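Local coordinates for De novo designed switch protein caging a hemagglutinin binder (sCageHA267_1S) (Synthetic construct, PDB 7CBC), which cages a hemagglutinin-binding element within a designed six-helix bundle, acting as a switch probably meant for use in modular biosensors, at residues A25-M30 with E264-G269; D62-I67 with L132-V137; D77-S82 with L114-A119; L123-K128 with D165-A170. One frame throughout, in Å; residues are numbered along the deposited sequence.

Contact 1: residues A25-M30 with E264-G269; sequences ALLEAM and EDAERG
Leu27 reaches from the segment 25-30 to the segment 264-269, where Ala266 and Glu267 receive it. The bond from its CA to CB points at the other helix, but neither CB nor CG has a partner there within normal contact range; the touching is left to the two methyl groups. CG stands anti to the backbone N (chi1 -176°), which carries the fork forward into the gap between the helices. From there the branches divide the work. CD1 rests on the methyl of Ala266, at 3.8 Å from its CB. CD2 lies 3.6 Å from Glu267 CG, the closest approach of the contact, and 4.0 Å from Glu267 N. The same CD2 also comes within 4.1 Å of Ala266 CB, so the alanine methyl faces both prongs of the fork. Glu267 offers its aliphatic part here: CG sits anti to its own carbonyl carbon, the chain beyond is extended, and it crosses the leucine at about a right angle. No hydrogen bond or salt bridge joins the segments, which bury 118 Å², about half of it from Leu27. The nearest CA pair, Leu27 and Ala266, is 7.9 Å apart, a spacing bridged by one large and one small residue. Helices 3-46 and 245-268, first and sixth of the six-helix bundle, thus pack antiparallel through Leu27. Leu27 also touches Leu221 of helix 195-239, and selenomethionine Met30 touches Ala224, Leu225 and Leu228 of the same helix, while Leu26 and Ala29 pack on Ala71 and Ile67 of helix 50-93.

Contact 2: residues D62-I67 with L132-V137; sequences DKSKEI and LNIRAV
Ser64 OG, buried between helix 50-93 and helix 99-142, is held by two polar groups and also touches a methyl of Ile134. Its hydrogen bond to Val60 O, one turn back on its own helix, must be donated by the hydroxyl, because a carbonyl oxygen can only accept. A second bond comes from Gln130 NE2, on the helix that carries Ile134. The serine hydroxyl lies beside its own backbone N, anti to the carbonyl carbon (chi1 -63°). Ile134 CD1 comes up at 3.9 Å from Ser64 OG, a van der Waals contact of a methyl with the hydroxyl oxygen. The longer isoleucine branch is extended, with CD1 anti to CA (chi2 177°), and so spans a gap in which the nearest CA atoms, of Ser64 and Ile134, are 9.5 Å apart. Lys65 closes the exposed margin: its chain bends toward the partner helix and leaves NZ 4.3 Å from Ile134 CD1, which is proximity and no bond. Ile57 and Lys61 also touch Ile134, whereas Leu36 of helix 3-46 meets Ser64. Only 67 Å² is buried between the segments. The chemistry therefore joins specificity to packing in this antiparallel hairpin of consecutive helices of the six-helix bundle: the buried hydroxyl is satisfied within its helix and across to the next, and the glutamine bond would favour one relative setting of the two helices.

Contact 3: residues D77-S82 with L114-A119; sequences DAAKES and LNLRAA
The helical segments 77-82 and 114-119 are almost exactly antiparallel, their directions differing by 176°, and the axes of these segments approach to 10.7 Å. They belong to helices 50-93 and 99-142, a consecutive helical hairpin of the six-helix bundle. The nearest CA atoms, of Ala79 and Leu116, lie 7.0 Å apart. Into that space Leu116 sends its fork, opposed by the small residues Ala78, Ala79 and Ser82. CD1 does most of the touching: it comes to 3.6 Å from Ala79 CA, pressing against the backbone as well as the adjoining methyl, whose CB is 3.8 Å from the same CD1. Further along the helix, Ser82 OG stands 3.9 Å from Leu116 CD1. The other branch is looser, with CD2 at 4.4 Å from Ala78 CB. CG of Leu116 sits beside its backbone N, anti to the carbonyl carbon (chi1 -68°), and this directs both methyls at the row of small side chains. Ser82 OG donates to Ala78 O at 2.8 Å, approaching from 35° above the carbonyl plane, while Ser82 N reaches that oxygen from the opposite face. Gln112 NE2 also bonds to the hydroxyl across the hairpin. An alanine in place of Ser82 removes the hydroxyl, after which Ala78 O would probably keep just the backbone N as donor and the Gln112 amide be freer to turn. Gln112 OE1 bonds Asn115 ND2, and Asn115 OD1 takes Gln211 NE2, extending the polar network into helix 195-239. Around this layer, Leu18 of helix 3-46 packs on Ala78 and Ser82, while helix 146-190 meets the far flank of helix 99-142 through Leu114 and Ala118.

Contact 4: residues L123-K128 with D165-A170; sequences LEAAAK and DEAERA
Lys128 and Glu166 reach toward each other across the margin of two antiparallel helices, and their chains cross at about a right angle. Lys128 is stretched out along its whole length, with CG beside the backbone N (chi1 -69°) and each later torsion near 180°, so the ammonium is carried as far as the chain allows. Glu166 takes the less usual course: CG lies between the backbone N and the carbonyl carbon (chi1 81°), a crowded position that turns the carboxylate toward the lysine. The result is a salt bridge that is long and weak as a hydrogen bond, Lys128 NZ to Glu166 OE2 at 3.4 Å. The carboxylate is met unevenly, since OE1 lies 4.2 Å from the same NZ. Inside this charged pair the orientation is simpler. Ala125 and Ala167 both direct CB at the opposite helix, and the two methyls meet at 3.8 Å between their CB atoms. With such short side chains the backbones can come near, the CA atoms of Ala125 and Ala167 being 6.3 Å apart. This is a helical hairpin within the six-helix bundle: helices 99-142 and 146-190 follow one another in the chain, with alanines on the inner side and an ion pair toward solvent. Ile163, one turn before Ala167, adds bulk against both Ala125 and Lys128. Leu222 of helix 195-239 touches Ala167, and Leu123 turns from the hairpin toward helix 50-93, meeting Ala71 and Ile75.

Helix 99-142 carries contacts 2, 3 and 4, and contacts 2 and 3 share helix 50-93, their centres about 25 Å apart along that interface. Contact 4 adjoins both in sequence, its centre about 16 Å from each, and pairs helix 99-142 with the next helix, 146-190. Contact 3 is nested within contact 2 and closes before contact 4 opens, while contacts 2 and 4 interleave. Contact 1 encloses them all; it joins the first helix of the bundle, 3-46, to the sixth, 245-268. It touches contact 2 (Ala29 O to Ile67 CG2, 3.7 Å) and contact 3 (Leu26 CD1 to Ala119 O, 4.2 Å). Local hairpins thus form the body, which contact 1 closes, consistent with a caged switch.

Contact 1: residues A25-M30 with E264-G269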
loop_
_atom_site.group_PDB
_atom_site.type_symbol
_atom_site.label_atom_id
_atom_site.label_comp_id
_atom_site.label_asym_id
_atom_site.label_seq_id
_atom_site.Cartn_x
_atom_site.Cartn_y
_atom_site.Cartn_z
ATOM N N ALA A 25 -1.257 -3.278 -6.724
ATOM C CA ALA A 25 -0.527 -2.718 -7.860
ATOM C C ALA A 25 0.828 -2.140 -7.443
ATOM O O ALA A 25 1.835 -2.334 -8.133
ATOM C CB ALA A 25 -1.373 -1.643 -8.531
ATOM N N LEU A 26 0.858 -1.383 -6.341
ATOM C CA LEU A 26 2.106 -0.822 -5.840
ATOM C C LEU A 26 3.080 -1.917 -5.434
ATOM O O LEU A 26 4.290 -1.798 -5.660
ATOM C CB LEU A 26 1.828 0.101 -4.664
ATOM C CG LEU A 26 1.109 1.384 -5.080
ATOM C CD1 LEU A 26 0.860 2.276 -3.871
ATOM C CD2 LEU A 26 1.927 2.110 -6.126
ATOM N N LEU A 27 2.568 -2.994 -4.837
ATOM C CA LEU A 27 3.401 -4.156 -4.557
ATOM C C LEU A 27 3.965 -4.754 -5.841
ATOM O O LEU A 27 5.157 -5.070 -5.918
ATOM C CB LEU A 27 2.589 -5.199 -3.796
ATOM C CG LEU A 27 3.418 -6.400 -3.371
ATOM C CD1 LEU A 27 4.377 -5.960 -2.281
ATOM C CD2 LEU A 27 2.521 -7.520 -2.887
ATOM N N GLU A 28 3.115 -4.935 -6.856
ATOM C CA GLU A 28 3.572 -5.457 -8.137
ATOM C C GLU A 28 4.699 -4.595 -8.701
ATOM O O GLU A 28 5.761 -5.106 -9.064
ATOM C CB GLU A 28 2.407 -5.529 -9.121
ATOM C CG GLU A 28 2.669 -6.385 -10.364
ATOM C CD GLU A 28 3.395 -5.632 -11.491
ATOM O OE1 GLU A 28 3.338 -4.379 -11.526
ATOM O OE2 GLU A 28 4.030 -6.303 -12.344
ATOM N N ALA A 29 4.478 -3.279 -8.772
ATOM C CA ALA A 29 5.481 -2.373 -9.309
ATOM C C ALA A 29 6.772 -2.433 -8.516
ATOM O O ALA A 29 7.857 -2.290 -9.088
ATOM C CB ALA A 29 4.942 -0.946 -9.318
HETATM N N MSE A 30 6.676 -2.628 -7.204
HETATM C CA MSE A 30 7.851 -2.752 -6.357
HETATM C C MSE A 30 8.549 -4.078 -6.644
HETATM O O MSE A 30 9.777 -4.165 -6.613
HETATM C CB MSE A 30 7.463 -2.638 -4.868
HETATM C CG MSE A 30 8.655 -2.739 -3.906
HETATM SE SE MSE A 30 8.101 -3.105 -2.060
HETATM C CE MSE A 30 7.765 -5.022 -2.223
ATOM N N GLU A 264 6.328 -12.242 -1.249
ATOM C CA GLU A 264 5.313 -13.223 -0.881
ATOM C C GLU A 264 4.744 -12.944 0.504
ATOM O O GLU A 264 3.532 -13.072 0.718
ATOM C CB GLU A 264 5.897 -14.632 -0.932
ATOM C CG GLU A 264 5.939 -15.275 -2.303
ATOM C CD GLU A 264 6.686 -16.600 -2.267
ATOM O OE1 GLU A 264 7.284 -16.990 -3.294
ATOM O OE2 GLU A 264 6.690 -17.241 -1.191
ATOM N N ASP A 265 5.607 -12.586 1.467
ATOM C CA ASP A 265 5.112 -12.230 2.794
ATOM C C ASP A 265 4.089 -11.101 2.729
ATOM O O ASP A 265 3.129 -11.089 3.512
ATOM C CB ASP A 265 6.267 -11.836 3.703
ATOM C CG ASP A 265 7.082 -13.031 4.174
ATOM O OD1 ASP A 265 6.850 -14.173 3.701
ATOM O OD2 ASP A 265 7.953 -12.814 5.042
ATOM N N ALA A 266 4.254 -10.170 1.787
ATOM C CA ALA A 266 3.312 -9.069 1.657
ATOM C C ALA A 266 2.046 -9.481 0.901
ATOM O O ALA A 266 0.949 -9.033 1.251
ATOM C CB ALA A 266 3.988 -7.883 0.974
ATOM N N GLU A 267 2.181 -10.333 -0.127
ATOM C CA GLU A 267 1.024 -10.814 -0.883
ATOM C C GLU A 267 0.038 -11.540 0.022
ATOM O O GLU A 267 -1.179 -11.453 -0.171
ATOM C CB GLU A 267 1.481 -11.748 -2.015
ATOM C CG GLU A 267 1.855 -11.059 -3.338
ATOM C CD GLU A 267 2.707 -11.942 -4.259
ATOM O OE1 GLU A 267 2.906 -11.572 -5.444
ATOM O OE2 GLU A 267 3.188 -13.002 -3.792
ATOM N N ARG A 268 0.547 -12.243 1.035
ATOM C CA ARG A 268 -0.315 -13.081 1.859
ATOM C C ARG A 268 -1.202 -12.260 2.796
ATOM O O ARG A 268 -2.284 -12.724 3.179
ATOM C CB ARG A 268 0.538 -14.075 2.641
ATOM C CG ARG A 268 1.050 -15.230 1.793
ATOM C CD ARG A 268 1.461 -16.412 2.653
ATOM N NE ARG A 268 2.738 -16.169 3.308
ATOM C CZ ARG A 268 2.873 -15.725 4.554
ATOM N NH1 ARG A 268 1.794 -15.483 5.285
ATOM N NH2 ARG A 268 4.088 -15.531 5.066
ATOM N N GLY A 269 -0.780 -11.054 3.170
ATOM C CA GLY A 269 -1.634 -10.168 3.941
ATOM C C GLY A 269 -2.512 -9.350 3.016
ATOM O O GLY A 269 -3.377 -9.902 2.333
#

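Contact 2: residues D62-I67 with L132-V137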
loop_
_atom_site.group_PDB
_atom_site.type_symbol
_atom_site.label_atom_id
_atom_site.label_comp_id
_atom_site.label_asym_id
_atom_site.label_seq_id
_atom_site.Cartn_x
_atom_site.Cartn_y
_atom_site.Cartn_z
ATOM N N ASP A 62 15.467 4.178 -17.777
ATOM C CA ASP A 62 14.228 4.373 -18.525
ATOM C C ASP A 62 13.189 3.318 -18.160
ATOM O O ASP A 62 12.007 3.637 -18.012
ATOM C CB ASP A 62 14.505 4.364 -20.029
ATOM C CG ASP A 62 15.408 5.514 -20.469
ATOM O OD1 ASP A 62 15.389 6.575 -19.800
ATOM O OD2 ASP A 62 16.136 5.353 -21.481
ATOM N N LYS A 63 13.606 2.060 -17.980
ATOM C CA LYS A 63 12.632 1.031 -17.625
ATOM C C LYS A 63 12.030 1.296 -16.247
ATOM O O LYS A 63 10.824 1.106 -16.043
ATOM C CB LYS A 63 13.274 -0.356 -17.679
ATOM C CG LYS A 63 12.336 -1.477 -18.171
ATOM C CD LYS A 63 11.215 -1.822 -17.164
ATOM C CE LYS A 63 10.168 -2.806 -17.737
ATOM N NZ LYS A 63 9.313 -3.501 -16.700
ATOM N N SER A 64 12.849 1.749 -15.294
ATOM C CA SER A 64 12.350 2.069 -13.961
ATOM C C SER A 64 11.370 3.233 -13.994
ATOM O O SER A 64 10.334 3.199 -13.314
ATOM C CB SER A 64 13.516 2.389 -13.028
ATOM O OG SER A 64 14.344 1.255 -12.879
ATOM N N LYS A 65 11.684 4.278 -14.762
ATOM C CA LYS A 65 10.813 5.442 -14.777
ATOM C C LYS A 65 9.473 5.111 -15.415
ATOM O O LYS A 65 8.444 5.670 -15.019
ATOM C CB LYS A 65 11.493 6.616 -15.486
ATOM C CG LYS A 65 12.471 7.397 -14.584
ATOM C CD LYS A 65 13.926 7.008 -14.829
ATOM C CE LYS A 65 14.818 7.137 -13.578
ATOM N NZ LYS A 65 14.543 6.111 -12.518
ATOM N N GLU A 66 9.461 4.186 -16.372
ATOM C CA GLU A 66 8.202 3.733 -16.932
ATOM C C GLU A 66 7.378 2.999 -15.877
ATOM O O GLU A 66 6.183 3.265 -15.719
ATOM C CB GLU A 66 8.470 2.850 -18.154
ATOM C CG GLU A 66 7.212 2.319 -18.829
ATOM C CD GLU A 66 6.262 3.427 -19.284
ATOM O OE1 GLU A 66 6.706 4.592 -19.449
ATOM O OE2 GLU A 66 5.061 3.129 -19.472
ATOM N N ILE A 67 8.009 2.091 -15.124
ATOM C CA ILE A 67 7.318 1.412 -14.029
ATOM C C ILE A 67 6.746 2.426 -13.049
ATOM O O ILE A 67 5.597 2.312 -12.610
ATOM C CB ILE A 67 8.273 0.429 -13.328
ATOM C CG1 ILE A 67 8.507 -0.801 -14.205
ATOM C CG2 ILE A 67 7.729 0.028 -11.952
ATOM C CD1 ILE A 67 9.575 -1.718 -13.682
ATOM N N LEU A 132 18.544 5.945 -6.311
ATOM C CA LEU A 132 19.705 5.691 -5.472
ATOM C C LEU A 132 20.370 4.378 -5.839
ATOM O O LEU A 132 21.601 4.302 -5.929
ATOM C CB LEU A 132 19.296 5.676 -4.001
ATOM C CG LEU A 132 20.429 5.292 -3.056
ATOM C CD1 LEU A 132 21.258 6.520 -2.766
ATOM C CD2 LEU A 132 19.875 4.715 -1.774
ATOM N N ASN A 133 19.578 3.326 -6.056
ATOM C CA ASN A 133 20.182 2.025 -6.318
ATOM C C ASN A 133 20.854 1.981 -7.685
ATOM O O ASN A 133 21.850 1.268 -7.863
ATOM C CB ASN A 133 19.131 0.929 -6.189
ATOM C CG ASN A 133 18.710 0.703 -4.751
ATOM O OD1 ASN A 133 19.494 0.916 -3.826
ATOM N ND2 ASN A 133 17.453 0.303 -4.550
ATOM N N ILE A 134 20.338 2.734 -8.657
ATOM C CA ILE A 134 20.979 2.775 -9.965
ATOM C C ILE A 134 22.279 3.566 -9.891
ATOM O O ILE A 134 23.319 3.145 -10.414
ATOM C CB ILE A 134 20.021 3.376 -11.001
ATOM C CG1 ILE A 134 18.717 2.590 -11.015
ATOM C CG2 ILE A 134 20.671 3.368 -12.370
ATOM C CD1 ILE A 134 17.681 3.155 -11.956
ATOM N N ARG A 135 22.227 4.740 -9.258
ATOM C CA ARG A 135 23.409 5.576 -9.120
ATOM C C ARG A 135 24.511 4.831 -8.383
ATOM O O ARG A 135 25.696 4.952 -8.728
ATOM C CB ARG A 135 23.036 6.869 -8.389
ATOM C CG ARG A 135 24.040 7.998 -8.563
ATOM C CD ARG A 135 23.756 9.185 -7.642
ATOM N NE ARG A 135 22.334 9.502 -7.497
ATOM C CZ ARG A 135 21.715 9.630 -6.321
ATOM N NH1 ARG A 135 22.396 9.465 -5.190
ATOM N NH2 ARG A 135 20.416 9.920 -6.270
ATOM N N ALA A 136 24.131 4.040 -7.375
ATOM C CA ALA A 136 25.104 3.262 -6.617
ATOM C C ALA A 136 25.838 2.271 -7.512
ATOM O O ALA A 136 27.071 2.176 -7.466
ATOM C CB ALA A 136 24.412 2.536 -5.462
ATOM N N VAL A 137 25.099 1.514 -8.325
ATOM C CA VAL A 137 25.735 0.577 -9.248
ATOM C C VAL A 137 26.627 1.329 -10.231
ATOM O O VAL A 137 27.791 0.963 -10.458
ATOM C CB VAL A 137 24.671 -0.262 -9.979
ATOM C CG1 VAL A 137 25.265 -0.899 -11.228
ATOM C CG2 VAL A 137 24.099 -1.318 -9.051
#

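Contact 3: residues D77-S82 with L114-A119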
loop_
_atom_site.group_PDB
_atom_site.type_symbol
_atom_site.label_atom_id
_atom_site.label_comp_id
_atom_site.label_asym_id
_atom_site.label_seq_id
_atom_site.Cartn_x
_atom_site.Cartn_y
_atom_site.Cartn_z
ATOM N N ASP A 77 -5.596 7.018 -11.143
ATOM C CA ASP A 77 -6.803 6.290 -11.496
ATOM C C ASP A 77 -7.630 5.971 -10.256
ATOM O O ASP A 77 -8.861 6.035 -10.292
ATOM C CB ASP A 77 -6.439 5.012 -12.242
ATOM C CG ASP A 77 -6.180 5.251 -13.710
ATOM O OD1 ASP A 77 -6.145 6.431 -14.125
ATOM O OD2 ASP A 77 -6.003 4.255 -14.443
ATOM N N ALA A 78 -6.962 5.622 -9.152
ATOM C CA ALA A 78 -7.649 5.357 -7.896
ATOM C C ALA A 78 -8.252 6.623 -7.304
ATOM O O ALA A 78 -9.318 6.562 -6.676
ATOM C CB ALA A 78 -6.681 4.714 -6.897
ATOM N N ALA A 79 -7.589 7.773 -7.476
ATOM C CA ALA A 79 -8.195 9.029 -7.038
ATOM C C ALA A 79 -9.496 9.321 -7.787
ATOM O O ALA A 79 -10.497 9.715 -7.172
ATOM C CB ALA A 79 -7.209 10.176 -7.212
ATOM N N LYS A 80 -9.508 9.127 -9.111
ATOM C CA LYS A 80 -10.709 9.437 -9.888
ATOM C C LYS A 80 -11.859 8.512 -9.518
ATOM O O LYS A 80 -13.016 8.949 -9.423
ATOM C CB LYS A 80 -10.413 9.338 -11.386
ATOM C CG LYS A 80 -9.480 10.423 -11.938
ATOM C CD LYS A 80 -8.727 9.924 -13.177
ATOM C CE LYS A 80 -8.836 10.904 -14.333
ATOM N NZ LYS A 80 -8.332 12.241 -13.926
ATOM N N GLU A 81 -11.565 7.225 -9.317
ATOM C CA GLU A 81 -12.609 6.304 -8.892
ATOM C C GLU A 81 -13.019 6.555 -7.450
ATOM O O GLU A 81 -14.179 6.314 -7.089
ATOM C CB GLU A 81 -12.154 4.857 -9.077
ATOM C CG GLU A 81 -13.242 3.848 -8.740
ATOM C CD GLU A 81 -12.820 2.426 -8.990
ATOM O OE1 GLU A 81 -11.622 2.197 -9.230
ATOM O OE2 GLU A 81 -13.688 1.535 -8.954
ATOM N N SER A 82 -12.095 7.034 -6.610
ATOM C CA SER A 82 -12.468 7.423 -5.253
ATOM C C SER A 82 -13.503 8.539 -5.284
ATOM O O SER A 82 -14.470 8.529 -4.512
ATOM C CB SER A 82 -11.227 7.865 -4.460
ATOM O OG SER A 82 -10.385 6.763 -4.090
ATOM N N LEU A 114 -6.470 11.151 2.717
ATOM C CA LEU A 114 -5.240 10.798 3.428
ATOM C C LEU A 114 -4.623 9.531 2.857
ATOM O O LEU A 114 -3.405 9.462 2.627
ATOM C CB LEU A 114 -5.518 10.595 4.917
ATOM C CG LEU A 114 -5.898 11.770 5.804
ATOM C CD1 LEU A 114 -6.045 11.251 7.227
ATOM C CD2 LEU A 114 -4.846 12.867 5.720
ATOM N N ASN A 115 -5.449 8.502 2.644
ATOM C CA ASN A 115 -4.929 7.238 2.137
ATOM C C ASN A 115 -4.227 7.428 0.798
ATOM O O ASN A 115 -3.163 6.850 0.565
ATOM C CB ASN A 115 -6.063 6.219 2.029
ATOM C CG ASN A 115 -6.639 5.861 3.383
ATOM O OD1 ASN A 115 -5.935 5.866 4.392
ATOM N ND2 ASN A 115 -7.925 5.561 3.416
ATOM N N LEU A 116 -4.786 8.264 -0.079
ATOM C CA LEU A 116 -4.175 8.497 -1.387
ATOM C C LEU A 116 -2.854 9.248 -1.261
ATOM O O LEU A 116 -1.847 8.847 -1.854
ATOM C CB LEU A 116 -5.156 9.255 -2.282
ATOM C CG LEU A 116 -6.363 8.391 -2.634
ATOM C CD1 LEU A 116 -7.346 9.124 -3.533
ATOM C CD2 LEU A 116 -5.885 7.120 -3.292
ATOM N N ARG A 117 -2.825 10.326 -0.470
ATOM C CA ARG A 117 -1.565 11.031 -0.243
ATOM C C ARG A 117 -0.507 10.123 0.372
ATOM O O ARG A 117 0.687 10.257 0.065
ATOM C CB ARG A 117 -1.808 12.259 0.637
ATOM C CG ARG A 117 -2.618 13.317 -0.088
ATOM C CD ARG A 117 -3.266 14.339 0.841
ATOM N NE ARG A 117 -3.842 15.431 0.060
ATOM C CZ ARG A 117 -3.136 16.474 -0.365
ATOM N NH1 ARG A 117 -1.842 16.556 -0.069
ATOM N NH2 ARG A 117 -3.713 17.428 -1.090
ATOM N N ALA A 118 -0.921 9.191 1.232
ATOM C CA ALA A 118 0.023 8.239 1.806
ATOM C C ALA A 118 0.515 7.252 0.753
ATOM O O ALA A 118 1.697 6.899 0.731
ATOM C CB ALA A 118 -0.626 7.513 2.989
ATOM N N ALA A 119 -0.374 6.810 -0.142
ATOM C CA ALA A 119 0.057 5.958 -1.250
ATOM C C ALA A 119 1.070 6.669 -2.146
ATOM O O ALA A 119 2.048 6.055 -2.598
ATOM C CB ALA A 119 -1.164 5.517 -2.057
#

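Contact 4: residues L123-K128 with D165-A170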
loop_
_atom_site.group_PDB
_atom_site.type_symbol
_atom_site.label_atom_id
_atom_site.label_comp_id
_atom_site.label_asym_id
_atom_site.label_seq_id
_atom_site.Cartn_x
_atom_site.Cartn_y
_atom_site.Cartn_z
ATOM N N LEU A 123 5.058 5.634 -2.907
ATOM C CA LEU A 123 5.625 5.436 -4.232
ATOM C C LEU A 123 6.840 6.330 -4.438
ATOM O O LEU A 123 7.816 5.931 -5.087
ATOM C CB LEU A 123 4.561 5.695 -5.296
ATOM C CG LEU A 123 5.029 5.585 -6.747
ATOM C CD1 LEU A 123 5.759 4.275 -6.993
ATOM C CD2 LEU A 123 3.864 5.739 -7.718
ATOM N N GLU A 124 6.815 7.533 -3.863
ATOM C CA GLU A 124 7.940 8.437 -4.024
ATOM C C GLU A 124 9.186 7.880 -3.341
ATOM O O GLU A 124 10.285 7.906 -3.919
ATOM C CB GLU A 124 7.547 9.830 -3.517
ATOM C CG GLU A 124 6.521 10.515 -4.452
ATOM C CD GLU A 124 5.847 11.773 -3.867
ATOM O OE1 GLU A 124 5.128 12.479 -4.627
ATOM O OE2 GLU A 124 6.021 12.054 -2.658
ATOM N N ALA A 125 9.023 7.296 -2.152
ATOM C CA ALA A 125 10.148 6.628 -1.501
ATOM C C ALA A 125 10.650 5.455 -2.326
ATOM O O ALA A 125 11.853 5.186 -2.359
ATOM C CB ALA A 125 9.761 6.151 -0.101
ATOM N N ALA A 126 9.756 4.734 -3.000
ATOM C CA ALA A 126 10.229 3.631 -3.837
ATOM C C ALA A 126 11.001 4.141 -5.048
ATOM O O ALA A 126 12.004 3.532 -5.458
ATOM C CB ALA A 126 9.049 2.755 -4.273
ATOM N N ALA A 127 10.564 5.257 -5.639
ATOM C CA ALA A 127 11.327 5.837 -6.747
ATOM C C ALA A 127 12.686 6.343 -6.283
ATOM O O ALA A 127 13.697 6.152 -6.977
ATOM C CB ALA A 127 10.542 6.972 -7.403
ATOM N N LYS A 128 12.740 6.994 -5.117
ATOM C CA LYS A 128 14.012 7.513 -4.633
ATOM C C LYS A 128 15.006 6.388 -4.368
ATOM O O LYS A 128 16.184 6.505 -4.726
ATOM C CB LYS A 128 13.813 8.354 -3.376
ATOM C CG LYS A 128 13.093 9.675 -3.626
ATOM C CD LYS A 128 12.964 10.459 -2.337
ATOM C CE LYS A 128 12.128 11.706 -2.514
ATOM N NZ LYS A 128 12.141 12.507 -1.252
ATOM N N ASP A 165 12.902 6.312 6.442
ATOM C CA ASP A 165 12.426 6.951 7.666
ATOM C C ASP A 165 11.403 8.038 7.376
ATOM O O ASP A 165 10.480 8.235 8.175
ATOM C CB ASP A 165 13.583 7.541 8.487
ATOM C CG ASP A 165 14.390 6.477 9.245
ATOM O OD1 ASP A 165 13.988 5.293 9.225
ATOM O OD2 ASP A 165 15.404 6.836 9.898
ATOM N N GLU A 166 11.533 8.762 6.256
ATOM C CA GLU A 166 10.515 9.774 5.971
ATOM C C GLU A 166 9.227 9.149 5.432
ATOM O O GLU A 166 8.137 9.712 5.620
ATOM C CB GLU A 166 11.065 10.842 5.017
ATOM C CG GLU A 166 11.071 10.493 3.549
ATOM C CD GLU A 166 11.576 11.648 2.677
ATOM O OE1 GLU A 166 10.976 12.745 2.732
ATOM O OE2 GLU A 166 12.584 11.465 1.945
ATOM N N ALA A 167 9.326 7.982 4.793
ATOM C CA ALA A 167 8.134 7.227 4.430
ATOM C C ALA A 167 7.411 6.715 5.669
ATOM O O ALA A 167 6.178 6.710 5.720
ATOM C CB ALA A 167 8.508 6.066 3.507
ATOM N N GLU A 168 8.157 6.275 6.682
ATOM C CA GLU A 168 7.516 5.846 7.915
ATOM C C GLU A 168 6.961 7.021 8.707
ATOM O O GLU A 168 6.020 6.836 9.485
ATOM C CB GLU A 168 8.495 5.039 8.762
ATOM C CG GLU A 168 7.865 4.220 9.865
ATOM C CD GLU A 168 8.792 3.112 10.337
ATOM O OE1 GLU A 168 9.804 2.846 9.645
ATOM O OE2 GLU A 168 8.523 2.512 11.401
ATOM N N ARG A 169 7.498 8.227 8.513
ATOM C CA ARG A 169 6.879 9.401 9.118
ATOM C C ARG A 169 5.540 9.714 8.465
ATOM O O ARG A 169 4.575 10.081 9.150
ATOM C CB ARG A 169 7.802 10.610 9.004
ATOM C CG ARG A 169 8.920 10.612 10.009
ATOM C CD ARG A 169 9.708 11.898 9.953
ATOM N NE ARG A 169 10.992 11.730 10.629
ATOM C CZ ARG A 169 12.094 11.296 10.033
ATOM N NH1 ARG A 169 12.074 10.998 8.739
ATOM N NH2 ARG A 169 13.216 11.165 10.732
ATOM N N ALA A 170 5.473 9.606 7.136
ATOM C CA ALA A 170 4.243 9.952 6.438
ATOM C C ALA A 170 3.115 9.002 6.813
ATOM O O ALA A 170 1.965 9.433 6.980
ATOM C CB ALA A 170 4.471 9.947 4.927
#